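Local coordinates for putative transcriptional regulator protein (Vibrio parahaemolyticus, PDB 3ER6) that is of unknown function but probably acts as a DNA-binding transcription regulator of the AraC family, seen here through its DJ-1/PfpI-like domain, at residues F21-S26 and Y170-V175. The protein carries 1 engineered substitution. Sequence-based numbering, arbitrary orientation.
Sequences FASIIS and YSHSSV
Ala22 opens the first turn of helix 22-37 and meets the ring of Tyr170. Its CB lies 4.3 Å from Tyr170 CE1, an apolar touch at an oblique approach to the ring. The phenol oxygen beyond it is hydrogen-bonded to Glu29 of the second subunit, and the same carboxylate accepts a hydrogen bond from the backbone N of Ala22. Both sides of this contact are therefore tied to the dimer partner.

Ser23 follows and packs against two rings. Its CB is 4.4 Å from Tyr170 CD1 and 3.8 Å from His172 NE2, again obliquely to both rings. The methylene carbon makes the closest approach to both rings. Ser23 OG sits between its own backbone N and carbonyl carbon (chi1 59°) and makes no bond across the contact. The imidazole is held at two points: ND1 is hydrogen-bonded to Ser166 OG and NE2 to the carbonyl O of Pro169. Bonds at both ring nitrogens fix the rotation of the imidazole about its CB-CG bond. With CG of His172 beside the backbone N and anti to the carbonyl carbon (chi1 -57°), the ring brings NE2 and CD2 up to Ser23 CB, CD2 at 4.0 Å. Ser23 and His172 both also rest on Ile114 of strand 110-114.

Ser26, one turn on, reaches across through a water. Its OG is 2.8 Å from the water oxygen, and that water donates to Tyr170 O, also at 2.8 Å. No direct hydrogen bond joins the segments; the water supplies a polar bridge between them.

His172 is the N-cap residue of helix 173-184. The contact thus brings together the starts of two helices beside the central, mainly parallel sheet, an alpha/beta layout consistent with the DJ-1/PfpI fold, here at its dimer interface.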
loop_
_atom_site.group_PDB
_atom_site.type_symbol
_atom_site.label_atom_id
_atom_site.label_comp_id
_atom_site.label_asym_id
_atom_site.label_seq_id
_atom_site.Cartn_x
_atom_site.Cartn_y
_atom_site.Cartn_z
ATOM N N PHE A 21 5.922 2.366 5.009
ATOM C CA PHE A 21 6.495 1.557 3.911
ATOM C C PHE A 21 5.433 0.928 3.018
ATOM O O PHE A 21 5.783 0.359 1.956
ATOM C CB PHE A 21 7.481 0.490 4.422
ATOM C CG PHE A 21 6.810 -0.741 5.010
ATOM C CD1 PHE A 21 6.752 -1.932 4.309
ATOM C CD2 PHE A 21 6.249 -0.694 6.303
ATOM C CE1 PHE A 21 6.124 -3.078 4.863
ATOM C CE2 PHE A 21 5.653 -1.834 6.860
ATOM C CZ PHE A 21 5.574 -3.024 6.129
ATOM N N ALA A 22 4.149 1.035 3.397
ATOM C CA ALA A 22 3.077 0.393 2.573
ATOM C C ALA A 22 3.124 0.807 1.134
ATOM O O ALA A 22 2.935 -0.024 0.252
ATOM C CB ALA A 22 1.699 0.702 3.100
ATOM N N SER A 23 3.363 2.093 0.851
ATOM C CA SER A 23 3.366 2.497 -0.580
ATOM C C SER A 23 4.515 1.889 -1.417
ATOM O O SER A 23 4.395 1.750 -2.672
ATOM C CB SER A 23 3.326 4.043 -0.731
ATOM O OG SER A 23 4.466 4.665 -0.087
ATOM N N ILE A 24 5.627 1.563 -0.772
ATOM C CA ILE A 24 6.682 0.814 -1.467
ATOM C C ILE A 24 6.130 -0.556 -1.856
ATOM O O ILE A 24 6.290 -1.013 -2.982
ATOM C CB ILE A 24 7.915 0.643 -0.539
ATOM C CG1 ILE A 24 8.740 1.932 -0.573
ATOM C CG2 ILE A 24 8.812 -0.537 -0.959
ATOM C CD1 ILE A 24 9.415 2.182 -2.030
ATOM N N ILE A 25 5.489 -1.220 -0.903
ATOM C CA ILE A 25 4.956 -2.594 -1.141
ATOM C C ILE A 25 3.845 -2.514 -2.218
ATOM O O ILE A 25 3.804 -3.339 -3.121
ATOM C CB ILE A 25 4.319 -3.163 0.150
ATOM C CG1 ILE A 25 5.268 -3.020 1.354
ATOM C CG2 ILE A 25 3.797 -4.661 -0.048
ATOM C CD1 ILE A 25 6.628 -3.709 1.082
ATOM N N SER A 26 2.925 -1.525 -2.134
ATOM C CA SER A 26 1.855 -1.475 -3.146
ATOM C C SER A 26 2.451 -1.244 -4.556
ATOM O O SER A 26 1.946 -1.801 -5.525
ATOM C CB SER A 26 0.795 -0.411 -2.808
ATOM O OG SER A 26 1.367 0.880 -2.813
ATOM N N TYR A 170 -0.772 7.427 -0.884
ATOM C CA TYR A 170 -1.049 6.011 -1.192
ATOM C C TYR A 170 -1.456 5.694 -2.623
ATOM O O TYR A 170 -1.458 4.500 -3.028
ATOM C CB TYR A 170 -2.089 5.364 -0.228
ATOM C CG TYR A 170 -1.506 5.430 1.140
ATOM C CD1 TYR A 170 -0.429 4.616 1.477
ATOM C CD2 TYR A 170 -1.931 6.404 2.061
ATOM C CE1 TYR A 170 0.160 4.717 2.758
ATOM C CE2 TYR A 170 -1.330 6.523 3.334
ATOM C CZ TYR A 170 -0.284 5.654 3.649
ATOM O OH TYR A 170 0.355 5.739 4.860
ATOM N N SER A 171 -1.829 6.723 -3.366
ATOM C CA SER A 171 -2.237 6.544 -4.750
ATOM C C SER A 171 -1.133 6.960 -5.703
ATOM O O SER A 171 -0.813 8.152 -5.789
ATOM C CB SER A 171 -3.505 7.356 -5.043
ATOM O OG SER A 171 -4.640 6.645 -4.606
ATOM N N HIS A 172 -0.555 5.982 -6.407
ATOM C CA HIS A 172 0.570 6.238 -7.313
ATOM C C HIS A 172 0.328 5.659 -8.694
ATOM O O HIS A 172 1.271 5.287 -9.410
ATOM C CB HIS A 172 1.845 5.661 -6.675
ATOM C CG HIS A 172 2.100 6.228 -5.319
ATOM N ND1 HIS A 172 2.564 7.508 -5.138
ATOM C CD2 HIS A 172 1.876 5.728 -4.082
ATOM C CE1 HIS A 172 2.660 7.765 -3.843
ATOM N NE2 HIS A 172 2.244 6.700 -3.180
ATOM N N SER A 173 -0.951 5.554 -9.046
ATOM C CA SER A 173 -1.383 4.922 -10.302
ATOM C C SER A 173 -0.815 5.602 -11.513
ATOM O O SER A 173 -0.333 4.916 -12.446
ATOM C CB SER A 173 -2.933 4.956 -10.434
ATOM O OG SER A 173 -3.470 4.283 -9.327
ATOM N N SER A 174 -0.871 6.937 -11.570
ATOM C CA SER A 174 -0.458 7.531 -12.821
ATOM C C SER A 174 1.030 7.246 -13.105
ATOM O O SER A 174 1.383 6.882 -14.236
ATOM C CB SER A 174 -0.821 9.013 -12.964
ATOM O OG SER A 174 0.030 9.803 -12.173
ATOM N N VAL A 175 1.886 7.373 -12.090
ATOM C CA VAL A 175 3.307 7.079 -12.304
ATOM C C VAL A 175 3.586 5.611 -12.606
ATOM O O VAL A 175 4.326 5.276 -13.540
ATOM C CB VAL A 175 4.214 7.605 -11.120
ATOM C CG1 VAL A 175 5.547 6.974 -11.165
ATOM C CG2 VAL A 175 4.367 9.157 -11.198
HETATM O O HOH W 1 -0.435 2.482 -1.372
#